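Local coordinates for protein endoglucanase (Mytilus edulis, PDB 1WC2) that hydrolyses internal beta-1,4-glucosidic linkages in cellulose and related beta-glucans, acts on soluble carboxymethylcellulose and also has expansin activity, at residues Y56-N61 and C65-G70. Numbering follows the deposited sequence. Where two conformers were deposited one is given.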
ATOM      1  N   TYR A  56      -5.590  -6.070   6.765  1.00  5.58           N
ATOM      2  CA  TYR A  56      -4.278  -6.508   6.283  1.00  5.62           C
ATOM      3  C   TYR A  56      -3.122  -5.975   7.137  1.00  5.77           C
ATOM      4  O   TYR A  56      -2.166  -6.705   7.445  1.00  6.47           O
ATOM      5  CB  TYR A  56      -4.048  -6.164   4.792  1.00  5.63           C
ATOM      6  CG  TYR A  56      -2.868  -6.966   4.257  1.00  5.68           C
ATOM      7  CD1 TYR A  56      -3.031  -8.302   3.886  1.00  6.45           C
ATOM      8  CD2 TYR A  56      -1.573  -6.441   4.215  1.00  5.99           C
ATOM      9  CE1 TYR A  56      -1.963  -9.083   3.476  1.00  7.42           C
ATOM     10  CE2 TYR A  56      -0.486  -7.222   3.793  1.00  6.86           C
ATOM     11  CZ  TYR A  56      -0.698  -8.545   3.426  1.00  6.89           C
ATOM     12  OH  TYR A  56       0.352  -9.358   3.027  1.00  7.97           O
ATOM     13  N   PHE A  57      -3.201  -4.718   7.545  1.00  5.29           N
ATOM     14  CA  PHE A  57      -2.216  -4.156   8.468  1.00  5.40           C
ATOM     15  C   PHE A  57      -2.054  -5.054   9.706  1.00  5.48           C
ATOM     16  O   PHE A  57      -0.932  -5.386  10.131  1.00  5.81           O
ATOM     17  CB  PHE A  57      -2.649  -2.730   8.856  1.00  5.53           C
ATOM     18  CG  PHE A  57      -1.715  -2.036   9.826  1.00  5.41           C
ATOM     19  CD1 PHE A  57      -0.574  -1.391   9.375  1.00  6.25           C
ATOM     20  CD2 PHE A  57      -1.976  -2.050  11.186  1.00  5.94           C
ATOM     21  CE1 PHE A  57       0.282  -0.759  10.284  1.00  7.01           C
ATOM     22  CE2 PHE A  57      -1.124  -1.420  12.089  1.00  6.37           C
ATOM     23  CZ  PHE A  57       0.001  -0.783  11.645  1.00  6.97           C
ATOM     24  N   ASP A  58      -3.189  -5.437  10.275  1.00  5.52           N
ATOM     25  CA  ASP A  58      -3.236  -6.307  11.444  1.00  6.58           C
ATOM     26  C   ASP A  58      -4.639  -6.898  11.605  1.00  6.94           C
ATOM     27  O   ASP A  58      -5.609  -6.163  11.821  1.00  7.55           O
ATOM     28  CB  ASP A  58      -2.885  -5.552  12.728  1.00  6.45           C
ATOM     29  CG  ASP A  58      -2.590  -6.501  13.851  1.00  6.71           C
ATOM     30  OD1 ASP A  58      -3.523  -6.778  14.655  1.00  7.46           O
ATOM     31  OD2 ASP A  58      -1.459  -7.034  13.936  1.00  8.23           O
ATOM     32  N   SER A  59      -4.744  -8.222  11.534  1.00  7.89           N
ATOM     33  CA  SER A  59      -6.043  -8.896  11.591  1.00  8.76           C
ATOM     34  C   SER A  59      -6.688  -8.809  12.977  1.00  8.34           C
ATOM     35  O   SER A  59      -7.906  -8.974  13.098  1.00  8.83           O
ATOM     36  CB  SER A  59      -5.907 -10.361  11.173  1.00  9.50           C
ATOM     37  OG  SER A  59      -5.187 -11.071  12.142  1.00 11.35           O
ATOM     38  N   GLY A  60      -5.873  -8.572  14.003  1.00  8.30           N
ATOM     39  CA  GLY A  60      -6.355  -8.334  15.347  1.00  8.71           C
ATOM     40  C   GLY A  60      -6.749  -6.885  15.617  1.00  8.92           C
ATOM     41  O   GLY A  60      -6.979  -6.520  16.772  1.00  9.67           O
ATOM     42  N   ASN A  61      -6.824  -6.064  14.569  1.00  9.04           N
ATOM     43  CA  ASN A  61      -7.262  -4.675  14.657  1.00  9.55           C
ATOM     44  C   ASN A  61      -6.274  -3.742  15.360  1.00  9.50           C
ATOM     45  O   ASN A  61      -6.662  -2.655  15.774  1.00 11.17           O
ATOM     46  CB  ASN A  61      -8.657  -4.588  15.310  1.00 10.63           C
ATOM     47  CG  ASN A  61      -9.378  -3.283  15.009  1.00 13.03           C
ATOM     48  OD1 ASN A  61     -10.017  -2.699  15.892  1.00 16.01           O
ATOM     49  ND2 ASN A  61      -9.300  -2.834  13.774  1.00 13.56           N
ATOM     50  N   CYS A  65       2.254  -1.138  15.277  1.00  6.91           N
ATOM     51  CA  CYS A  65       3.071  -2.353  15.140  1.00  7.05           C
ATOM     52  C   CYS A  65       2.232  -3.556  14.704  1.00  6.89           C
ATOM     53  O   CYS A  65       2.285  -4.645  15.279  1.00  8.05           O
ATOM     54  CB  CYS A  65       3.865  -2.647  16.425  1.00  7.73           C
ATOM     55  SG  CYS A  65       4.996  -1.303  16.942  1.00  8.50           S
ATOM     56  N   GLY A  66       1.480  -3.360  13.630  1.00  6.67           N
ATOM     57  CA  GLY A  66       0.701  -4.431  13.045  1.00  6.88           C
ATOM     58  C   GLY A  66       1.562  -5.544  12.467  1.00  6.80           C
ATOM     59  O   GLY A  66       2.728  -5.347  12.125  1.00  7.36           O
ATOM     60  N   GLN A  67       0.940  -6.707  12.314  1.00  6.92           N
ATOM     61  CA  GLN A  67       1.543  -7.898  11.688  1.00  8.05           C
ATOM     62  C   GLN A  67       2.367  -7.590  10.448  1.00  7.29           C
ATOM     63  O   GLN A  67       3.450  -8.160  10.256  1.00  8.27           O
ATOM     64  CB  GLN A  67       0.447  -8.891  11.255  0.70  8.95           C
ATOM     65  CG  GLN A  67      -0.297  -9.598  12.383  0.70  9.82           C
ATOM     66  CD  GLN A  67      -1.510 -10.364  11.886  0.70 11.19           C
ATOM     67  OE1 GLN A  67      -2.293  -9.862  11.067  0.70 10.12           O
ATOM     68  NE2 GLN A  67      -1.661 -11.596  12.362  0.70 13.74           N
ATOM     69  N   HIS A  68       1.821  -6.754   9.567  1.00  6.45           N
ATOM     70  CA  HIS A  68       2.413  -6.547   8.254  1.00  6.36           C
ATOM     71  C   HIS A  68       3.213  -5.254   8.118  1.00  6.32           C
ATOM     72  O   HIS A  68       3.608  -4.899   7.017  1.00  6.92           O
ATOM     73  CB  HIS A  68       1.356  -6.763   7.159  1.00  6.34           C
ATOM     74  CG  HIS A  68       0.965  -8.205   7.029  1.00  6.33           C
ATOM     75  ND1 HIS A  68      -0.341  -8.639   6.942  1.00  6.80           N
ATOM     76  CD2 HIS A  68       1.731  -9.324   7.027  1.00  7.32           C
ATOM     77  CE1 HIS A  68      -0.357  -9.959   6.857  1.00  7.06           C
ATOM     78  NE2 HIS A  68       0.887 -10.398   6.911  1.00  7.91           N
ATOM     79  N   CYS A  69       3.507  -4.590   9.238  1.00  6.21           N
ATOM     80  CA  CYS A  69       4.498  -3.510   9.217  1.00  6.81           C
ATOM     81  C   CYS A  69       5.824  -4.013   8.637  1.00  6.78           C
ATOM     82  O   CYS A  69       6.319  -5.064   9.035  1.00  7.28           O
ATOM     83  CB  CYS A  69       4.760  -2.983  10.630  1.00  6.67           C
ATOM     84  SG  CYS A  69       3.567  -1.759  11.229  1.00  7.04           S
ATOM     85  N   GLY A  70       6.399  -3.236   7.730  1.00  6.81           N
ATOM     86  CA  GLY A  70       7.691  -3.558   7.129  1.00  7.45           C
ATOM     87  C   GLY A  70       7.658  -4.549   5.975  1.00  7.45           C
ATOM     88  O   GLY A  70       8.705  -4.828   5.371  1.00  8.85           O
TER
HETATM   89  O   HOH W   1      -3.905 -13.416  11.640  1.00 17.18           O
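With its CG anti to the backbone N (chi1 -164°), Tyr56 lays its ring against one face of the His68 imidazole, whose own CG, turned anti to the carbonyl carbon (chi1 -70°), sets that ring over the face of the phenol. The two rings form an offset stack, centroids 4.2 Å apart and planes 18° from parallel, with ND1 of His68 above the Tyr56 rim near CE2 and CZ. His68 ND1 also donates, nearly in its ring plane, a hydrogen bond to Tyr56 O at 2.7 Å, which pins the imidazole against rotation. Gln67 CB lies over its other face.

The example illustrates how a helix end can be tied down by the loop that follows it. As helix 54-57 stops, Phe57 O takes the backbone N of His68 at 3.1 Å, and Asp58 OD2 uses its anti lone pair to accept Gln67 N at 2.9 Å. Gln67 answers with its side chain: OE1 accepts Ser59 N at 3.0 Å, from above the amide plane, and also a hydrogen bond from Gln118, while a water joins NE2 to Ser59 OG. Gly66 CA sits over the face of the Phe57 ring in a CH-pi contact, and Cys69 SG, disulfide-bonded to Cys30, approaches that ring obliquely; the ring also packs on Ala29 and Cys30.

Tyr56 OH is held by Gln71 and its ring meets Trp152, so an alanine here would probably leave the imidazole without its stacking face and Gln71 without its hydroxyl partner. Within this double-psi barrel domain of family 45, the chemistry implies that ND1 carries a proton and that directional polar bonds together with aromatic and sulfur contacts fasten the loop leading to strand 72-78.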